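PDB 1L5A: amide synthase from Vibrio cholerae, which probably forms an amide bond in vibriobactin biosynthesis, as a free-standing condensation enzyme of the nonribosomal peptide synthetase type. Local coordinates for residues L37-I49 / F137-L149. Residues are numbered along the deposited sequence; the frame is centred on the assembly and turned at random.
Sequences LLLRALHLTVSEI and FEQRLSQHYQSLL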
loop_
_atom_site.group_PDB
_atom_site.type_symbol
_atom_site.label_atom_id
_atom_site.label_comp_id
_atom_site.label_asym_id
_atom_site.label_seq_id
_atom_site.Cartn_x
_atom_site.Cartn_y
_atom_site.Cartn_z
ATOM N N LEU A 37 9.647 11.656 40.404
ATOM C CA LEU A 37 9.608 11.666 38.946
ATOM C C LEU A 37 9.206 10.302 38.332
ATOM O O LEU A 37 8.528 10.251 37.291
ATOM C CB LEU A 37 10.952 12.159 38.379
ATOM C CG LEU A 37 11.343 13.629 38.691
ATOM C CD1 LEU A 37 12.529 14.030 37.829
ATOM C CD2 LEU A 37 10.196 14.589 38.403
ATOM N N LEU A 38 9.589 9.202 38.980
ATOM C CA LEU A 38 9.231 7.872 38.472
ATOM C C LEU A 38 7.719 7.735 38.558
ATOM O O LEU A 38 7.074 7.278 37.615
ATOM C CB LEU A 38 9.909 6.771 39.298
ATOM C CG LEU A 38 9.799 5.270 38.957
ATOM C CD1 LEU A 38 8.423 4.786 39.278
ATOM C CD2 LEU A 38 10.130 5.008 37.496
ATOM N N LEU A 39 7.154 8.153 39.684
ATOM C CA LEU A 39 5.715 8.077 39.874
ATOM C C LEU A 39 4.967 8.891 38.822
ATOM O O LEU A 39 3.948 8.442 38.290
ATOM C CB LEU A 39 5.323 8.565 41.274
ATOM C CG LEU A 39 5.691 7.727 42.505
ATOM C CD1 LEU A 39 5.030 8.346 43.714
ATOM C CD2 LEU A 39 5.213 6.294 42.356
ATOM N N ARG A 40 5.461 10.092 38.532
ATOM C CA ARG A 40 4.845 10.953 37.529
ATOM C C ARG A 40 4.974 10.235 36.185
ATOM O O ARG A 40 4.013 10.134 35.416
ATOM C CB ARG A 40 5.587 12.287 37.473
ATOM C CG ARG A 40 5.151 13.208 36.354
ATOM C CD ARG A 40 3.760 13.749 36.588
ATOM N NE ARG A 40 3.384 14.752 35.590
ATOM C CZ ARG A 40 2.137 15.158 35.390
ATOM N NH1 ARG A 40 1.145 14.648 36.114
ATOM N NH2 ARG A 40 1.880 16.068 34.468
ATOM N N ALA A 41 6.185 9.757 35.905
ATOM C CA ALA A 41 6.443 9.025 34.670
ATOM C C ALA A 41 5.454 7.873 34.506
ATOM O O ALA A 41 4.880 7.716 33.424
ATOM C CB ALA A 41 7.863 8.488 34.660
ATOM N N LEU A 42 5.240 7.076 35.566
ATOM C CA LEU A 42 4.313 5.953 35.461
ATOM C C LEU A 42 2.894 6.451 35.228
ATOM O O LEU A 42 2.172 5.896 34.410
ATOM C CB LEU A 42 4.383 5.057 36.707
ATOM C CG LEU A 42 3.381 3.896 36.838
ATOM C CD1 LEU A 42 3.586 2.877 35.749
ATOM C CD2 LEU A 42 3.557 3.236 38.170
ATOM N N HIS A 43 2.496 7.507 35.940
ATOM C CA HIS A 43 1.165 8.108 35.790
ATOM C C HIS A 43 0.975 8.628 34.358
ATOM O O HIS A 43 -0.118 8.546 33.787
ATOM C CB HIS A 43 1.004 9.274 36.758
ATOM C CG HIS A 43 -0.183 10.136 36.465
ATOM N ND1 HIS A 43 -1.429 9.898 37.003
ATOM C CD2 HIS A 43 -0.321 11.218 35.662
ATOM C CE1 HIS A 43 -2.284 10.795 36.546
ATOM N NE2 HIS A 43 -1.638 11.607 35.727
ATOM N N LEU A 44 2.029 9.204 33.792
ATOM C CA LEU A 44 1.950 9.700 32.427
ATOM C C LEU A 44 1.826 8.528 31.445
ATOM O O LEU A 44 0.935 8.514 30.588
ATOM C CB LEU A 44 3.193 10.537 32.082
ATOM C CG LEU A 44 3.281 11.940 32.712
ATOM C CD1 LEU A 44 4.561 12.615 32.257
ATOM C CD2 LEU A 44 2.069 12.784 32.296
ATOM N N THR A 45 2.703 7.538 31.574
ATOM C CA THR A 45 2.651 6.412 30.662
ATOM C C THR A 45 1.274 5.762 30.584
ATOM O O THR A 45 0.743 5.545 29.487
ATOM C CB THR A 45 3.644 5.341 31.049
ATOM O OG1 THR A 45 4.957 5.894 31.023
ATOM C CG2 THR A 45 3.561 4.191 30.067
ATOM N N VAL A 46 0.711 5.453 31.751
ATOM C CA VAL A 46 -0.592 4.816 31.856
ATOM C C VAL A 46 -1.731 5.650 31.249
ATOM O O VAL A 46 -2.696 5.103 30.711
ATOM C CB VAL A 46 -0.882 4.458 33.352
ATOM C CG1 VAL A 46 -2.324 4.215 33.566
ATOM C CG2 VAL A 46 -0.120 3.195 33.742
ATOM N N SER A 47 -1.628 6.968 31.314
ATOM C CA SER A 47 -2.672 7.825 30.739
ATOM C C SER A 47 -2.759 7.678 29.250
ATOM O O SER A 47 -3.832 7.785 28.672
ATOM C CB SER A 47 -2.414 9.287 31.042
ATOM O OG SER A 47 -2.600 9.495 32.428
ATOM N N GLU A 48 -1.618 7.428 28.629
ATOM C CA GLU A 48 -1.554 7.278 27.186
ATOM C C GLU A 48 -2.121 5.965 26.645
ATOM O O GLU A 48 -2.335 5.848 25.437
ATOM C CB GLU A 48 -0.107 7.435 26.721
ATOM C CG GLU A 48 0.521 8.805 27.015
ATOM C CD GLU A 48 1.945 8.898 26.509
ATOM O OE1 GLU A 48 2.328 8.062 25.660
ATOM O OE2 GLU A 48 2.680 9.808 26.943
ATOM N N ILE A 49 -2.368 4.986 27.521
ATOM C CA ILE A 49 -2.863 3.685 27.080
ATOM C C ILE A 49 -4.359 3.561 27.243
ATOM O O ILE A 49 -4.836 3.169 28.296
ATOM C CB ILE A 49 -2.180 2.544 27.868
ATOM C CG1 ILE A 49 -0.670 2.764 27.882
ATOM C CG2 ILE A 49 -2.481 1.186 27.221
ATOM C CD1 ILE A 49 0.093 1.656 28.581
ATOM N N PHE A 137 4.909 -0.482 26.931
ATOM C CA PHE A 137 4.588 0.196 28.183
ATOM C C PHE A 137 5.876 0.483 28.974
ATOM O O PHE A 137 6.005 1.523 29.619
ATOM C CB PHE A 137 3.655 -0.678 29.031
ATOM C CG PHE A 137 3.654 -0.327 30.495
ATOM C CD1 PHE A 137 2.819 0.675 30.993
ATOM C CD2 PHE A 137 4.485 -1.011 31.389
ATOM C CE1 PHE A 137 2.806 0.990 32.368
ATOM C CE2 PHE A 137 4.482 -0.706 32.773
ATOM C CZ PHE A 137 3.639 0.298 33.268
ATOM N N GLU A 138 6.828 -0.439 28.919
ATOM C CA GLU A 138 8.067 -0.275 29.665
ATOM C C GLU A 138 8.958 0.787 29.077
ATOM O O GLU A 138 9.503 1.611 29.800
ATOM C CB GLU A 138 8.805 -1.624 29.771
ATOM C CG GLU A 138 7.935 -2.686 30.473
ATOM C CD GLU A 138 8.537 -4.071 30.471
ATOM O OE1 GLU A 138 9.259 -4.403 29.502
ATOM O OE2 GLU A 138 8.267 -4.836 31.432
ATOM N N GLN A 139 9.097 0.774 27.761
ATOM C CA GLN A 139 9.929 1.757 27.094
ATOM C C GLN A 139 9.347 3.165 27.281
ATOM O O GLN A 139 10.080 4.137 27.504
ATOM C CB GLN A 139 10.061 1.400 25.609
ATOM C CG GLN A 139 10.827 0.090 25.331
ATOM C CD GLN A 139 12.207 0.064 25.989
ATOM O OE1 GLN A 139 13.018 0.972 25.793
ATOM N NE2 GLN A 139 12.473 -0.976 26.782
ATOM N N ARG A 140 8.028 3.273 27.214
ATOM C CA ARG A 140 7.384 4.558 27.404
ATOM C C ARG A 140 7.672 5.041 28.844
ATOM O O ARG A 140 8.014 6.202 29.071
ATOM C CB ARG A 140 5.882 4.416 27.165
ATOM C CG ARG A 140 5.140 5.736 27.066
ATOM C CD ARG A 140 5.821 6.674 26.095
ATOM N NE ARG A 140 5.103 7.937 25.985
ATOM C CZ ARG A 140 5.622 9.070 25.517
ATOM N NH1 ARG A 140 6.875 9.117 25.105
ATOM N NH2 ARG A 140 4.884 10.165 25.482
ATOM N N LEU A 141 7.565 4.145 29.818
ATOM C CA LEU A 141 7.828 4.540 31.193
ATOM C C LEU A 141 9.235 5.110 31.245
ATOM O O LEU A 141 9.485 6.151 31.858
ATOM C CB LEU A 141 7.711 3.343 32.123
ATOM C CG LEU A 141 8.231 3.574 33.530
ATOM C CD1 LEU A 141 7.321 4.564 34.271
ATOM C CD2 LEU A 141 8.283 2.219 34.256
ATOM N N SER A 142 10.150 4.409 30.596
ATOM C CA SER A 142 11.529 4.839 30.520
ATOM C C SER A 142 11.601 6.253 29.916
ATOM O O SER A 142 12.207 7.158 30.487
ATOM C CB SER A 142 12.300 3.876 29.622
ATOM O OG SER A 142 13.663 4.228 29.555
ATOM N N GLN A 143 10.977 6.431 28.753
ATOM C CA GLN A 143 10.994 7.709 28.072
ATOM C C GLN A 143 10.507 8.862 28.929
ATOM O O GLN A 143 11.175 9.898 29.031
ATOM C CB GLN A 143 10.175 7.640 26.787
ATOM C CG GLN A 143 10.676 6.595 25.842
ATOM C CD GLN A 143 9.854 6.494 24.563
ATOM O OE1 GLN A 143 8.640 6.725 24.557
ATOM N NE2 GLN A 143 10.519 6.125 23.473
ATOM N N HIS A 144 9.352 8.702 29.552
ATOM C CA HIS A 144 8.857 9.781 30.377
ATOM C C HIS A 144 9.795 10.082 31.535
ATOM O O HIS A 144 10.015 11.253 31.857
ATOM C CB HIS A 144 7.459 9.473 30.896
ATOM C CG HIS A 144 6.368 9.770 29.914
ATOM N ND1 HIS A 144 6.235 11.001 29.303
ATOM C CD2 HIS A 144 5.320 9.024 29.490
ATOM C CE1 HIS A 144 5.149 11.001 28.551
ATOM N NE2 HIS A 144 4.575 9.815 28.646
ATOM N N TYR A 145 10.371 9.049 32.152
ATOM C CA TYR A 145 11.286 9.293 33.270
ATOM C C TYR A 145 12.491 10.123 32.816
ATOM O O TYR A 145 12.864 11.102 33.463
ATOM C CB TYR A 145 11.792 7.986 33.898
ATOM C CG TYR A 145 12.683 8.216 35.108
ATOM C CD1 TYR A 145 12.139 8.581 36.339
ATOM C CD2 TYR A 145 14.081 8.124 35.009
ATOM C CE1 TYR A 145 12.958 8.851 37.442
ATOM C CE2 TYR A 145 14.912 8.397 36.106
ATOM C CZ TYR A 145 14.340 8.760 37.322
ATOM O OH TYR A 145 15.132 9.034 38.419
ATOM N N GLN A 146 13.099 9.732 31.707
ATOM C CA GLN A 146 14.259 10.448 31.205
ATOM C C GLN A 146 13.914 11.895 30.898
ATOM O O GLN A 146 14.711 12.783 31.157
ATOM C CB GLN A 146 14.795 9.763 29.949
ATOM C CG GLN A 146 15.978 10.448 29.274
ATOM C CD GLN A 146 17.114 10.761 30.230
ATOM O OE1 GLN A 146 17.477 9.944 31.080
ATOM N NE2 GLN A 146 17.691 11.949 30.088
ATOM N N SER A 147 12.727 12.125 30.347
ATOM C CA SER A 147 12.307 13.467 30.011
ATOM C C SER A 147 12.161 14.270 31.275
ATOM O O SER A 147 12.650 15.389 31.352
ATOM C CB SER A 147 10.973 13.471 29.260
ATOM O OG SER A 147 11.139 13.122 27.901
ATOM N N LEU A 148 11.503 13.703 32.275
ATOM C CA LEU A 148 11.310 14.438 33.506
ATOM C C LEU A 148 12.635 14.747 34.172
ATOM O O LEU A 148 12.855 15.854 34.654
ATOM C CB LEU A 148 10.409 13.653 34.448
ATOM C CG LEU A 148 8.969 13.614 33.917
ATOM C CD1 LEU A 148 8.150 12.460 34.567
ATOM C CD2 LEU A 148 8.328 14.975 34.167
ATOM N N LEU A 149 13.533 13.771 34.178
ATOM C CA LEU A 149 14.827 13.942 34.817
ATOM C C LEU A 149 15.681 14.979 34.106
ATOM O O LEU A 149 16.333 15.794 34.748
ATOM C CB LEU A 149 15.566 12.607 34.856
ATOM C CG LEU A 149 16.802 12.472 35.745
ATOM C CD1 LEU A 149 16.400 12.502 37.226
ATOM C CD2 LEU A 149 17.505 11.148 35.421
#
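Glu-48 meets Arg-140 and His-144 at one end of a knobs-into-holes helix pair in the condensation-domain fold. Helices 35-47 and 131-150 pack on the sheet that contains strands 22-30, 107-114 and 117-125. The axes of the two segments run 132° apart and approach to 8.2 Å.

Arg-140 grips the carboxylate side-on. Arg-140 NE donates to Glu-48 OE1 at 2.8 Å, with OE1 tilted from the guanidinium plane. Arg-140 NH2 reaches the syn lone pair of Glu-48 OE2 at 2.7 Å. The carboxylate and guanidinium planes are 51° apart. His-144 NE2 also donates to Glu-48 OE2, coming from above the carboxylate plane, while OE2 itself lies in the plane of the imidazole ring. OE2 thus takes two bonds, and the nearby arginine probably favours the charged carboxylate. Outside the pair, Phe-158 N donates to Glu-48 OE1, and Thr-155 O accepts from Arg-140 NH2.

The His-144 ring is layered between two side chains. Leu-44 CB makes a CH-pi contact 3.8 Å from the centroid of the His-144 ring. Arg-140 NH1 lies over the opposite face, toward the rim. Thr-45 OG1 stands at the ring edge.

Ala-41 brings the backbones close, its CB set among Leu-141, His-144, Tyr-145 and Leu-148. Leu-141 returns the packing: CG is anti to the backbone N (chi1 168°), which carries CD1 to 3.8 Å from Leu-42 CB. Leu-148 CD1 lies 3.6 Å from Arg-40 CG, the two side chains crossing at about a right angle. The Phe-137 ring presents its edge to Leu-42, Val-46 and Ile-49. Tyr-145 lays its ring edge against Leu-38, while its OH bonds Asp-34 N. Thr-45 is another knob, set among Phe-137, Arg-140, Leu-141 and His-144; its CG2 lies 3.7 Å from Phe-137 CD1, and its OG1 bonds Ala-41 O in its own helix at 3.0 Å.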